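Local structure of Alpha/beta hydrolase fold-3 domain protein (Sulfolobus islandicus, 5LK6) at residues 2-7 with 283-288; 14-19 with 195-200; 124-129 with 161-166; 131-136 with 167-172. The protein is probably a thermostable carboxylesterase or lipase of the alpha/beta hydrolase fold, hydrolysing ester bonds. All blocks are in the same frame, centred on the assembly; numbering follows the deposited sequence.

Contact 1: residues 2-7 with 283-288; sequences PLDPRI and IEQGRD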
loop_
_atom_site.group_PDB
_atom_site.type_symbol
_atom_site.label_atom_id
_atom_site.label_comp_id
_atom_site.label_asym_id
_atom_site.label_seq_id
_atom_site.Cartn_x
_atom_site.Cartn_y
_atom_site.Cartn_z
ATOM N N PRO A 2 -0.294 18.066 -1.623
ATOM C CA PRO A 2 -0.522 18.605 -0.265
ATOM C C PRO A 2 -1.114 17.590 0.716
ATOM O O PRO A 2 -1.549 16.505 0.339
ATOM C CB PRO A 2 -1.531 19.778 -0.476
ATOM C CG PRO A 2 -1.926 19.730 -1.903
ATOM C CD PRO A 2 -0.876 18.940 -2.652
ATOM N N LEU A 3 -1.162 18.008 1.967
ATOM C CA LEU A 3 -1.785 17.253 3.013
ATOM C C LEU A 3 -3.224 16.913 2.670
ATOM O O LEU A 3 -3.909 17.690 2.061
ATOM C CB LEU A 3 -1.738 18.119 4.264
ATOM C CG LEU A 3 -1.356 17.584 5.649
ATOM C CD1 LEU A 3 -0.489 16.303 5.739
ATOM C CD2 LEU A 3 -0.739 18.773 6.377
ATOM N N ASP A 4 -3.701 15.748 3.064
ATOM C CA ASP A 4 -5.134 15.496 3.026
ATOM C C ASP A 4 -5.827 16.627 3.794
ATOM O O ASP A 4 -5.449 16.924 4.892
ATOM C CB ASP A 4 -5.456 14.124 3.630
ATOM C CG ASP A 4 -6.950 13.782 3.587
ATOM O OD1 ASP A 4 -7.771 14.732 3.467
ATOM O OD2 ASP A 4 -7.293 12.566 3.695
ATOM N N PRO A 5 -6.801 17.299 3.193
ATOM C CA PRO A 5 -7.587 18.296 3.958
ATOM C C PRO A 5 -8.083 17.860 5.328
ATOM O O PRO A 5 -8.039 18.662 6.232
ATOM C CB PRO A 5 -8.770 18.571 3.026
ATOM C CG PRO A 5 -8.082 18.564 1.669
ATOM C CD PRO A 5 -7.073 17.433 1.737
ATOM N N ARG A 6 -8.533 16.618 5.476
ATOM C CA ARG A 6 -9.043 16.137 6.763
ATOM C C ARG A 6 -7.930 16.307 7.842
ATOM O O ARG A 6 -8.210 16.563 9.010
ATOM C CB ARG A 6 -9.486 14.663 6.652
ATOM C CG ARG A 6 -10.859 14.374 6.038
ATOM C CD ARG A 6 -10.975 13.151 5.060
ATOM N NE ARG A 6 -10.763 13.588 3.653
ATOM C CZ ARG A 6 -11.670 13.659 2.649
ATOM N NH1 ARG A 6 -12.948 13.230 2.808
ATOM N NH2 ARG A 6 -11.273 14.182 1.432
ATOM N N ILE A 7 -6.675 16.123 7.439
ATOM C CA ILE A 7 -5.541 16.134 8.358
ATOM C C ILE A 7 -5.106 17.577 8.648
ATOM O O ILE A 7 -4.721 17.879 9.760
ATOM C CB ILE A 7 -4.365 15.271 7.820
ATOM C CG1 ILE A 7 -4.829 13.803 7.568
ATOM C CG2 ILE A 7 -3.160 15.351 8.761
ATOM C CD1 ILE A 7 -3.762 12.905 6.951
ATOM N N ILE A 283 -8.080 9.041 10.365
ATOM C CA ILE A 283 -7.242 9.116 9.166
ATOM C C ILE A 283 -7.436 7.773 8.467
ATOM O O ILE A 283 -6.716 6.814 8.754
ATOM C CB ILE A 283 -5.754 9.369 9.577
ATOM C CG1 ILE A 283 -5.630 10.677 10.325
ATOM C CG2 ILE A 283 -4.854 9.415 8.374
ATOM C CD1 ILE A 283 -4.207 11.059 10.720
ATOM N N GLU A 284 -8.456 7.705 7.621
ATOM C CA GLU A 284 -8.868 6.482 6.914
ATOM C C GLU A 284 -7.668 5.735 6.282
ATOM O O GLU A 284 -7.634 4.512 6.269
ATOM C CB GLU A 284 -10.038 6.806 5.892
ATOM C CG GLU A 284 -10.432 5.799 4.741
ATOM C CD GLU A 284 -11.524 4.729 5.094
ATOM O OE1 GLU A 284 -11.984 4.722 6.285
ATOM O OE2 GLU A 284 -11.928 3.890 4.184
ATOM N N GLN A 285 -6.657 6.445 5.811
ATOM C CA GLN A 285 -5.532 5.785 5.149
ATOM C C GLN A 285 -4.845 4.805 6.095
ATOM O O GLN A 285 -4.242 3.831 5.663
ATOM C CB GLN A 285 -4.479 6.788 4.618
ATOM C CG GLN A 285 -4.891 7.756 3.516
ATOM C CD GLN A 285 -5.481 9.021 4.042
ATOM O OE1 GLN A 285 -6.031 9.053 5.127
ATOM N NE2 GLN A 285 -5.424 10.068 3.254
ATOM N N GLY A 286 -4.910 5.091 7.382
ATOM C CA GLY A 286 -4.445 4.163 8.388
ATOM C C GLY A 286 -5.069 2.779 8.317
ATOM O O GLY A 286 -4.361 1.760 8.463
ATOM N N ARG A 287 -6.380 2.748 8.072
ATOM C CA ARG A 287 -7.106 1.462 7.904
ATOM C C ARG A 287 -6.533 0.697 6.728
ATOM O O ARG A 287 -6.335 -0.523 6.779
ATOM C CB ARG A 287 -8.604 1.683 7.698
ATOM C CG ARG A 287 -9.325 2.258 8.915
ATOM C CD ARG A 287 -10.792 2.440 8.561
ATOM N NE ARG A 287 -11.562 3.137 9.593
ATOM C CZ ARG A 287 -12.027 2.567 10.720
ATOM N NH1 ARG A 287 -11.767 1.294 11.017
ATOM N NH2 ARG A 287 -12.708 3.288 11.610
ATOM N N ASP A 288 -6.229 1.446 5.674
ATOM C CA ASP A 288 -5.657 0.842 4.454
ATOM C C ASP A 288 -4.262 0.315 4.694
ATOM O O ASP A 288 -3.948 -0.750 4.229
ATOM C CB ASP A 288 -5.750 1.793 3.260
ATOM C CG ASP A 288 -7.199 2.144 2.912
ATOM O OD1 ASP A 288 -8.126 1.350 3.209
ATOM O OD2 ASP A 288 -7.411 3.226 2.318
HETATM O O HOH W 1 -7.549 11.374 6.077
#
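Asp-4 meets Gln-285 where the two ends of the chain come together, one carboxylate serving both as the N-cap of helix 5-12 and as the link to the start of helix 285-302, the C-terminal helix of this alpha/beta hydrolase. The side chain leaves the backbone heading for 283-288, and its CB already lies 4.1 Å from Gln-285 NE2. With CG trans to the backbone N (chi1 -179°), the carboxylate is set between the first turn of its own helix and the glutamine. OD1 faces the helix. It takes the capping bond from Arg-6 N at 2.9 Å, a donor that stands well above the carboxylate plane, and uses its syn lone pair for Arg-6 NE at 3.2 Å, which makes a salt bridge in the guanidinium plane. Two N-H groups thus hold this oxygen. OD2 looks across the contact: its anti lone pair receives Gln-285 NE2 at 3.2 Å, with N-H...O nearly straight at 160°, although the carboxylate and amide planes are turned 66° apart.

Beside this polar link, Ile-7 CD1 rests 3.9 Å from Ile-283 CG2, the two side chains crossing at about a right angle, and Ile-7 also packs on Val-272 and Ile-273. The second subunit lies close by: Arg-6 NH1 bonds to Gly-261 O of that chain, and Gln-285 packs on its Val-264. A water completes the polar cluster, donating to Asp-4 OD2 at 2.7 Å and to Gln-285 OE1 at 2.9 Å, so that NE2 directly, and OE1 through the water, are tied to the same carboxylate oxygen.

Contact 2: residues 14-19 with 195-200; sequences GFIVPI and GFFLTR
Phe-15 and Phe-197 bring their rings together nearly parallel, with planes at 23°, but so far slid apart, at 5.2 Å between centroids, that they barely overlap. One face of Phe-197 carries a water centred over the ring, and at its edge, in plane, sits Phe-15 O. The contact joins the loop between helices 5-12 and 24-36 to the loop before helix 200-210 in the alpha/beta hydrolase fold. Touching is concentrated on one corner of Phe-197: CE1 meets Phe-15 CE2, while CZ reaches Val-17 CG2 at 4.0 Å. Its chi1 of -173° swings the ring out toward 14-19, where Ile-16 CA also lies against CE1. Phe-15 also meets Phe-279 edge-to-face and packs on Leu-34 of helix 24-36. Replacing Phe-197 with an alanine would probably open a gap beside Phe-15 CE2 and Val-17 CG2 and leave the loop at 14-19 freer to shift. Next in the chain, Leu-198 packs on Asp-244 and His-274, which probably belong to a Ser-His-Asp triad, so this pairing lies close to the likely active site. The water above the ring also joins the two backbones, accepting from Val-17 N at 3.1 Å and donating to Phe-197 O at 2.7 Å.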
loop_
_atom_site.group_PDB
_atom_site.type_symbol
_atom_site.label_atom_id
_atom_site.label_comp_id
_atom_site.label_asym_id
_atom_site.label_seq_id
_atom_site.Cartn_x
_atom_site.Cartn_y
_atom_site.Cartn_z
ATOM N N GLY A 14 -5.641 21.880 16.867
ATOM C CA GLY A 14 -4.806 21.533 18.037
ATOM C C GLY A 14 -4.541 20.072 18.401
ATOM O O GLY A 14 -4.078 19.766 19.526
ATOM N N PHE A 15 -4.786 19.168 17.472
ATOM C CA PHE A 15 -4.365 17.756 17.633
ATOM C C PHE A 15 -2.812 17.670 17.668
ATOM O O PHE A 15 -2.117 17.974 16.678
ATOM C CB PHE A 15 -4.977 16.930 16.510
ATOM C CG PHE A 15 -4.665 15.480 16.537
ATOM C CD1 PHE A 15 -5.503 14.595 17.221
ATOM C CD2 PHE A 15 -3.635 14.970 15.764
ATOM C CE1 PHE A 15 -5.250 13.237 17.217
ATOM C CE2 PHE A 15 -3.372 13.609 15.730
ATOM C CZ PHE A 15 -4.167 12.742 16.460
ATOM N N ILE A 16 -2.292 17.307 18.845
ATOM C CA ILE A 16 -0.874 17.375 19.132
ATOM C C ILE A 16 -0.513 16.554 20.361
ATOM O O ILE A 16 -1.301 16.386 21.301
ATOM C CB ILE A 16 -0.414 18.867 19.343
ATOM C CG1 ILE A 16 1.126 19.059 19.062
ATOM C CG2 ILE A 16 -0.886 19.409 20.719
ATOM C CD1 ILE A 16 1.706 18.633 17.682
ATOM N N VAL A 17 0.713 16.072 20.362
ATOM C CA VAL A 17 1.322 15.595 21.583
ATOM C C VAL A 17 2.460 16.574 21.875
ATOM O O VAL A 17 3.429 16.627 21.100
ATOM C CB VAL A 17 1.836 14.166 21.447
ATOM C CG1 VAL A 17 2.401 13.719 22.773
ATOM C CG2 VAL A 17 0.717 13.243 21.005
ATOM N N PRO A 18 2.339 17.362 22.975
ATOM C CA PRO A 18 3.303 18.472 23.265
ATOM C C PRO A 18 4.655 18.026 23.808
ATOM O O PRO A 18 5.059 18.496 24.864
ATOM C CB PRO A 18 2.555 19.322 24.302
ATOM C CG PRO A 18 1.663 18.317 25.016
ATOM C CD PRO A 18 1.278 17.251 24.018
ATOM N N ILE A 19 5.347 17.157 23.069
ATOM C CA ILE A 19 6.674 16.609 23.395
ATOM C C ILE A 19 7.667 17.741 23.631
ATOM O O ILE A 19 7.727 18.702 22.854
ATOM C CB ILE A 19 7.221 15.790 22.200
ATOM C CG1 ILE A 19 6.349 14.578 21.865
ATOM C CG2 ILE A 19 8.661 15.348 22.400
ATOM C CD1 ILE A 19 6.049 13.719 23.048
ATOM N N GLY A 195 5.318 21.557 12.038
ATOM C CA GLY A 195 3.925 21.626 11.624
ATOM C C GLY A 195 3.261 20.350 11.097
ATOM O O GLY A 195 2.116 20.413 10.678
ATOM N N PHE A 196 3.935 19.208 11.124
ATOM C CA PHE A 196 3.316 17.974 10.660
ATOM C C PHE A 196 3.313 16.900 11.738
ATOM O O PHE A 196 3.582 15.738 11.493
ATOM C CB PHE A 196 4.044 17.500 9.389
ATOM C CG PHE A 196 3.936 18.459 8.220
ATOM C CD1 PHE A 196 4.853 19.445 8.041
ATOM C CD2 PHE A 196 2.900 18.377 7.345
ATOM C CE1 PHE A 196 4.792 20.316 6.957
ATOM C CE2 PHE A 196 2.832 19.241 6.262
ATOM C CZ PHE A 196 3.772 20.229 6.062
ATOM N N PHE A 197 3.011 17.325 12.949
ATOM C CA PHE A 197 2.704 16.477 14.056
ATOM C C PHE A 197 3.963 15.933 14.709
ATOM O O PHE A 197 4.146 16.124 15.888
ATOM C CB PHE A 197 1.686 15.409 13.677
ATOM C CG PHE A 197 1.204 14.580 14.851
ATOM C CD1 PHE A 197 0.239 15.068 15.720
ATOM C CD2 PHE A 197 1.715 13.300 15.076
ATOM C CE1 PHE A 197 -0.194 14.302 16.777
ATOM C CE2 PHE A 197 1.281 12.547 16.151
ATOM C CZ PHE A 197 0.345 13.052 17.009
ATOM N N LEU A 198 4.804 15.220 13.986
ATOM C CA LEU A 198 6.134 14.892 14.459
ATOM C C LEU A 198 7.058 16.003 13.932
ATOM O O LEU A 198 7.065 16.293 12.736
ATOM C CB LEU A 198 6.589 13.490 14.014
ATOM C CG LEU A 198 8.053 13.135 14.289
ATOM C CD1 LEU A 198 8.285 12.998 15.780
ATOM C CD2 LEU A 198 8.513 11.877 13.568
ATOM N N THR A 199 7.816 16.615 14.851
ATOM C CA THR A 199 8.730 17.721 14.571
ATOM C C THR A 199 10.154 17.377 14.853
ATOM O O THR A 199 10.438 16.458 15.618
ATOM C CB THR A 199 8.404 18.967 15.434
ATOM O OG1 THR A 199 8.721 18.759 16.824
ATOM C CG2 THR A 199 6.980 19.311 15.289
ATOM N N ARG A 200 11.047 18.145 14.253
ATOM C CA ARG A 200 12.461 17.980 14.500
ATOM C C ARG A 200 12.738 18.144 16.019
ATOM O O ARG A 200 13.503 17.369 16.578
ATOM C CB ARG A 200 13.288 18.964 13.676
ATOM C CG ARG A 200 14.727 18.552 13.369
ATOM C CD ARG A 200 15.558 19.810 13.199
ATOM N NE ARG A 200 16.699 19.681 12.269
ATOM C CZ ARG A 200 16.862 20.326 11.088
ATOM N NH1 ARG A 200 15.927 21.191 10.558
ATOM N NH2 ARG A 200 18.012 20.093 10.423
HETATM O O HOH W 2 2.763 15.508 18.085
#

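Contact 3: residues 124-129 with 161-166; sequences DSFDAT and ALLSKG
Just before Phe-126, which carries the packing against Leu-163 and Ser-164, the carbonyl oxygen of Ser-125 is gripped twice by Thr-129. The threonine hydroxyl OG1 donates to Ser-125 O at 2.9 Å, and the ordinary helical bond from Thr-129 N reaches the same oxygen at 3.1 Å; the two donors arrive from opposite faces of the carbonyl plane. The hydroxyl is thereby satisfied inside its own helix, and the threonine side chain packs on Val-160.

Between the helices the work is done by one ring. Phe-126 points toward the partner segment, and a chi1 of -178° extends the ring away from its own backbone N, with the CD1 and CE1 side leading. CD1 lies 3.9 Å from Leu-163 CB, so it is the base of the leucine that is touched, the two side chains meeting at a slant. Ser-164 OG comes to the ring's edge, near its plane, 3.7 Å from CE1, while its hydroxyl is bonded to Val-160 O one turn back.

The contact closes the C-terminal end of helix 152-163 against the middle of helix 120-133. Between the same two helices, Ser-125 also packs on Leu-156 and Val-160, and against them lies the central sheet, where Ser-125 touches Leu-77 and Thr-129 touches Ile-75, both on strand 72-77.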
loop_
_atom_site.group_PDB
_atom_site.type_symbol
_atom_site.label_atom_id
_atom_site.label_comp_id
_atom_site.label_asym_id
_atom_site.label_seq_id
_atom_site.Cartn_x
_atom_site.Cartn_y
_atom_site.Cartn_z
ATOM N N ASP A 124 15.565 -5.597 25.442
ATOM C CA ASP A 124 14.252 -6.176 25.702
ATOM C C ASP A 124 13.562 -6.697 24.430
ATOM O O ASP A 124 12.996 -7.799 24.422
ATOM C CB ASP A 124 13.334 -5.166 26.403
ATOM C CG ASP A 124 13.755 -4.868 27.850
ATOM O OD1 ASP A 124 14.750 -5.458 28.336
ATOM O OD2 ASP A 124 13.074 -4.041 28.509
ATOM N N SER A 125 13.589 -5.901 23.370
ATOM C CA SER A 125 12.927 -6.253 22.120
ATOM C C SER A 125 13.545 -7.532 21.508
ATOM O O SER A 125 12.813 -8.397 21.034
ATOM C CB SER A 125 12.981 -5.088 21.124
ATOM O OG SER A 125 12.186 -4.011 21.566
ATOM N N PHE A 126 14.867 -7.648 21.543
ATOM C CA PHE A 126 15.544 -8.864 21.132
ATOM C C PHE A 126 15.257 -10.063 22.010
ATOM O O PHE A 126 14.997 -11.140 21.519
ATOM C CB PHE A 126 17.038 -8.672 21.158
ATOM C CG PHE A 126 17.799 -9.874 20.686
ATOM C CD1 PHE A 126 17.802 -10.225 19.326
ATOM C CD2 PHE A 126 18.532 -10.668 21.587
ATOM C CE1 PHE A 126 18.516 -11.339 18.867
ATOM C CE2 PHE A 126 19.253 -11.786 21.136
ATOM C CZ PHE A 126 19.240 -12.127 19.782
ATOM N N ASP A 127 15.384 -9.896 23.307
ATOM C CA ASP A 127 15.185 -10.994 24.238
ATOM C C ASP A 127 13.795 -11.577 24.132
ATOM O O ASP A 127 13.665 -12.788 24.222
ATOM C CB ASP A 127 15.428 -10.537 25.685
ATOM C CG ASP A 127 16.881 -10.308 25.974
ATOM O OD1 ASP A 127 17.717 -10.633 25.115
ATOM O OD2 ASP A 127 17.195 -9.789 27.057
ATOM N N ALA A 128 12.778 -10.708 23.996
ATOM C CA ALA A 128 11.386 -11.118 23.739
ATOM C C ALA A 128 11.261 -11.848 22.403
ATOM O O ALA A 128 10.673 -12.914 22.343
ATOM C CB ALA A 128 10.447 -9.933 23.793
ATOM N N THR A 129 11.860 -11.320 21.343
ATOM C CA THR A 129 11.809 -11.999 20.061
ATOM C C THR A 129 12.411 -13.409 20.161
ATOM O O THR A 129 11.827 -14.384 19.696
ATOM C CB THR A 129 12.492 -11.169 18.954
ATOM O OG1 THR A 129 11.756 -9.961 18.796
ATOM C CG2 THR A 129 12.513 -11.905 17.619
ATOM N N ALA A 161 16.144 -7.402 13.772
ATOM C CA ALA A 161 16.391 -8.222 12.592
ATOM C C ALA A 161 17.850 -8.342 12.274
ATOM O O ALA A 161 18.297 -9.386 11.816
ATOM C CB ALA A 161 15.662 -7.683 11.364
ATOM N N LEU A 162 18.565 -7.250 12.418
ATOM C CA LEU A 162 20.009 -7.244 12.295
ATOM C C LEU A 162 20.696 -8.154 13.329
ATOM O O LEU A 162 21.500 -9.013 12.962
ATOM C CB LEU A 162 20.528 -5.819 12.426
ATOM C CG LEU A 162 20.616 -5.049 11.116
ATOM C CD1 LEU A 162 20.564 -3.521 11.331
ATOM C CD2 LEU A 162 21.895 -5.480 10.395
ATOM N N LEU A 163 20.388 -7.933 14.608
ATOM C CA LEU A 163 20.896 -8.751 15.715
ATOM C C LEU A 163 20.565 -10.250 15.614
ATOM O O LEU A 163 21.215 -11.063 16.241
ATOM C CB LEU A 163 20.278 -8.236 17.021
ATOM C CG LEU A 163 20.786 -6.868 17.543
ATOM C CD1 LEU A 163 20.023 -6.402 18.781
ATOM C CD2 LEU A 163 22.277 -6.922 17.798
ATOM N N SER A 164 19.519 -10.573 14.864
ATOM C CA SER A 164 19.031 -11.918 14.666
ATOM C C SER A 164 19.671 -12.627 13.510
ATOM O O SER A 164 19.441 -13.821 13.377
ATOM C CB SER A 164 17.526 -11.899 14.398
ATOM O OG SER A 164 16.815 -11.504 15.552
ATOM N N LYS A 165 20.465 -11.945 12.685
ATOM C CA LYS A 165 21.128 -12.586 11.549
ATOM C C LYS A 165 22.008 -13.776 12.005
ATOM O O LYS A 165 22.834 -13.605 12.869
ATOM C CB LYS A 165 21.964 -11.558 10.781
ATOM C CG LYS A 165 22.299 -11.948 9.352
ATOM C CD LYS A 165 23.310 -10.998 8.713
ATOM C CE LYS A 165 24.198 -11.814 7.776
ATOM N NZ LYS A 165 25.186 -10.965 7.057
ATOM N N GLY A 166 21.781 -14.974 11.450
ATOM C CA GLY A 166 22.482 -16.214 11.871
ATOM C C GLY A 166 22.128 -16.797 13.251
ATOM O O GLY A 166 22.875 -17.598 13.797
#

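Contact 4: residues 131-136 with 167-172; sequences WVYNNL and KLNLKY
Tyr-133 and Leu-168 run past each other in opposite directions, with the leucine's branch point over one face of the phenol ring. Leu-168 CG sits almost squarely above the ring, 3.9 Å from its centroid and 11° off the normal, a CH-pi contact, and CD1 of the same residue comes to 3.8 Å from Tyr-133 CD2. A chi1 of 180° carries the ring out from the last turn of helix 120-133 toward the loop. At its far end the hydroxyl OH accepts from Asn-169 N at 3.2 Å along a practically straight N-H...O line of 177°. One side chain therefore offers a face to the leucine and an oxygen to the next residue's backbone. A leucine in place of Tyr-133 would probably leave Asn-169 N without this acceptor and Leu-168 without an aromatic surface to lie on. The tyrosine side chain also touches Val-145 of strand 144-150, and Leu-168 packs back on Thr-129 and Asn-130. In this way the end of helix 120-133 is clasped to the connection leading from helix 152-163 into strand 173-176, part of the beta-alpha-beta crossover joining strands 144-150 and 173-176 of the alpha/beta hydrolase fold.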
loop_
_atom_site.group_PDB
_atom_site.type_symbol
_atom_site.label_atom_id
_atom_site.label_comp_id
_atom_site.label_asym_id
_atom_site.label_seq_id
_atom_site.Cartn_x
_atom_site.Cartn_y
_atom_site.Cartn_z
ATOM N N TRP A 131 12.893 -15.267 22.801
ATOM C CA TRP A 131 12.136 -16.145 23.635
ATOM C C TRP A 131 10.866 -16.649 22.961
ATOM O O TRP A 131 10.565 -17.841 23.053
ATOM C CB TRP A 131 11.767 -15.449 24.927
ATOM C CG TRP A 131 11.053 -16.290 25.890
ATOM C CD1 TRP A 131 11.623 -17.101 26.871
ATOM C CD2 TRP A 131 9.622 -16.419 26.031
ATOM N NE1 TRP A 131 10.622 -17.699 27.606
ATOM C CE2 TRP A 131 9.392 -17.307 27.136
ATOM C CE3 TRP A 131 8.525 -15.848 25.375
ATOM C CZ2 TRP A 131 8.106 -17.643 27.586
ATOM C CZ3 TRP A 131 7.219 -16.196 25.809
ATOM C CH2 TRP A 131 7.032 -17.101 26.910
ATOM N N VAL A 132 10.118 -15.748 22.312
ATOM C CA VAL A 132 8.895 -16.142 21.605
ATOM C C VAL A 132 9.231 -17.196 20.512
ATOM O O VAL A 132 8.532 -18.183 20.351
ATOM C CB VAL A 132 8.151 -14.921 21.031
ATOM C CG1 VAL A 132 7.083 -15.334 19.999
ATOM C CG2 VAL A 132 7.538 -14.102 22.150
ATOM N N TYR A 133 10.318 -16.974 19.799
ATOM C CA TYR A 133 10.784 -17.878 18.777
ATOM C C TYR A 133 11.140 -19.281 19.291
ATOM O O TYR A 133 11.019 -20.230 18.543
ATOM C CB TYR A 133 12.006 -17.239 18.142
ATOM C CG TYR A 133 12.680 -18.005 17.039
ATOM C CD1 TYR A 133 12.287 -17.849 15.745
ATOM C CD2 TYR A 133 13.756 -18.860 17.298
ATOM C CE1 TYR A 133 12.928 -18.521 14.728
ATOM C CE2 TYR A 133 14.402 -19.536 16.294
ATOM C CZ TYR A 133 13.978 -19.364 15.017
ATOM O OH TYR A 133 14.598 -19.977 13.977
ATOM N N ASN A 134 11.605 -19.390 20.545
ATOM C CA ASN A 134 11.990 -20.667 21.182
ATOM C C ASN A 134 10.857 -21.280 21.966
ATOM O O ASN A 134 11.086 -22.188 22.687
ATOM C CB ASN A 134 13.153 -20.458 22.156
ATOM C CG ASN A 134 14.433 -20.146 21.447
ATOM O OD1 ASN A 134 14.717 -20.657 20.364
ATOM N ND2 ASN A 134 15.221 -19.304 22.042
ATOM N N ASN A 135 9.652 -20.751 21.854
ATOM C CA ASN A 135 8.533 -21.215 22.602
ATOM C C ASN A 135 7.277 -21.081 21.740
ATOM O O ASN A 135 6.195 -20.714 22.250
ATOM C CB ASN A 135 8.417 -20.395 23.878
ATOM C CG ASN A 135 9.502 -20.740 24.889
ATOM O OD1 ASN A 135 9.412 -21.770 25.556
ATOM N ND2 ASN A 135 10.537 -19.859 25.031
ATOM N N LEU A 136 7.383 -21.423 20.453
ATOM C CA LEU A 136 6.214 -21.282 19.575
ATOM C C LEU A 136 5.056 -22.167 20.021
ATOM O O LEU A 136 3.897 -21.751 19.930
ATOM C CB LEU A 136 6.580 -21.556 18.114
ATOM C CG LEU A 136 7.521 -20.466 17.563
ATOM C CD1 LEU A 136 8.220 -20.860 16.250
ATOM C CD2 LEU A 136 6.773 -19.136 17.447
ATOM N N LYS A 167 21.041 -16.335 13.852
ATOM C CA LYS A 167 20.556 -16.868 15.114
ATOM C C LYS A 167 19.099 -17.257 15.014
ATOM O O LYS A 167 18.684 -18.192 15.656
ATOM C CB LYS A 167 20.631 -15.831 16.233
ATOM C CG LYS A 167 21.998 -15.301 16.691
ATOM C CD LYS A 167 21.998 -15.091 18.238
ATOM C CE LYS A 167 22.853 -13.932 18.766
ATOM N NZ LYS A 167 24.122 -13.833 18.007
ATOM N N LEU A 168 18.299 -16.501 14.264
ATOM C CA LEU A 168 16.851 -16.646 14.206
ATOM C C LEU A 168 16.446 -16.534 12.744
ATOM O O LEU A 168 16.898 -15.612 12.080
ATOM C CB LEU A 168 16.226 -15.471 14.957
ATOM C CG LEU A 168 15.726 -15.619 16.375
ATOM C CD1 LEU A 168 16.700 -16.384 17.241
ATOM C CD2 LEU A 168 15.446 -14.267 16.996
ATOM N N ASN A 169 15.560 -17.402 12.254
ATOM C CA ASN A 169 14.968 -17.209 10.917
ATOM C C ASN A 169 13.640 -16.537 11.062
ATOM O O ASN A 169 12.624 -17.186 11.202
ATOM C CB ASN A 169 14.862 -18.515 10.132
ATOM C CG ASN A 169 16.203 -19.235 10.073
ATOM O OD1 ASN A 169 16.255 -20.454 10.199
ATOM N ND2 ASN A 169 17.311 -18.470 9.940
ATOM N N LEU A 170 13.675 -15.213 11.036
ATOM C CA LEU A 170 12.457 -14.403 11.019
ATOM C C LEU A 170 11.809 -14.479 9.618
ATOM O O LEU A 170 12.499 -14.458 8.599
ATOM C CB LEU A 170 12.777 -12.951 11.443
ATOM C CG LEU A 170 13.337 -12.890 12.867
ATOM C CD1 LEU A 170 13.870 -11.512 13.227
ATOM C CD2 LEU A 170 12.281 -13.389 13.865
ATOM N N LYS A 171 10.491 -14.599 9.555
ATOM C CA LYS A 171 9.868 -14.705 8.233
ATOM C C LYS A 171 9.906 -13.356 7.501
ATOM O O LYS A 171 10.022 -13.334 6.261
ATOM C CB LYS A 171 8.418 -15.228 8.282
ATOM C CG LYS A 171 8.209 -16.640 8.807
ATOM C CD LYS A 171 9.158 -17.664 8.202
ATOM C CE LYS A 171 8.571 -19.077 8.249
ATOM N NZ LYS A 171 9.402 -19.983 7.420
ATOM N N TYR A 172 9.847 -12.252 8.264
ATOM C CA TYR A 172 9.463 -10.969 7.694
ATOM C C TYR A 172 9.638 -9.857 8.732
ATOM O O TYR A 172 9.492 -10.080 9.934
ATOM C CB TYR A 172 7.980 -11.048 7.230
ATOM C CG TYR A 172 7.592 -10.232 6.039
ATOM C CD1 TYR A 172 7.746 -10.719 4.718
ATOM C CD2 TYR A 172 7.020 -9.007 6.206
ATOM C CE1 TYR A 172 7.362 -9.961 3.610
ATOM C CE2 TYR A 172 6.645 -8.237 5.109
ATOM C CZ TYR A 172 6.831 -8.702 3.817
ATOM O OH TYR A 172 6.432 -7.869 2.788
#

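The four contacts fall into two pairs on opposite sides of the chain's centre. Contacts 1 and 2 have centres 16 Å apart and touch where Leu-3 CD2 packs on Phe-196 CE2 at 3.6 Å; together they tie the N-terminal region to later parts of the chain. Contacts 3 and 4 lie closer still, 9 Å between centres, share helix 120-133 and interlock along the sequence, with Thr-129 CG2 against Leu-168 CD2 at 3.8 Å. Between contacts 1 and 3 the centres are about 33 Å apart. In contact 2 the Phe-197 side chain lies near the probable Ser-His-Asp triad without touching it.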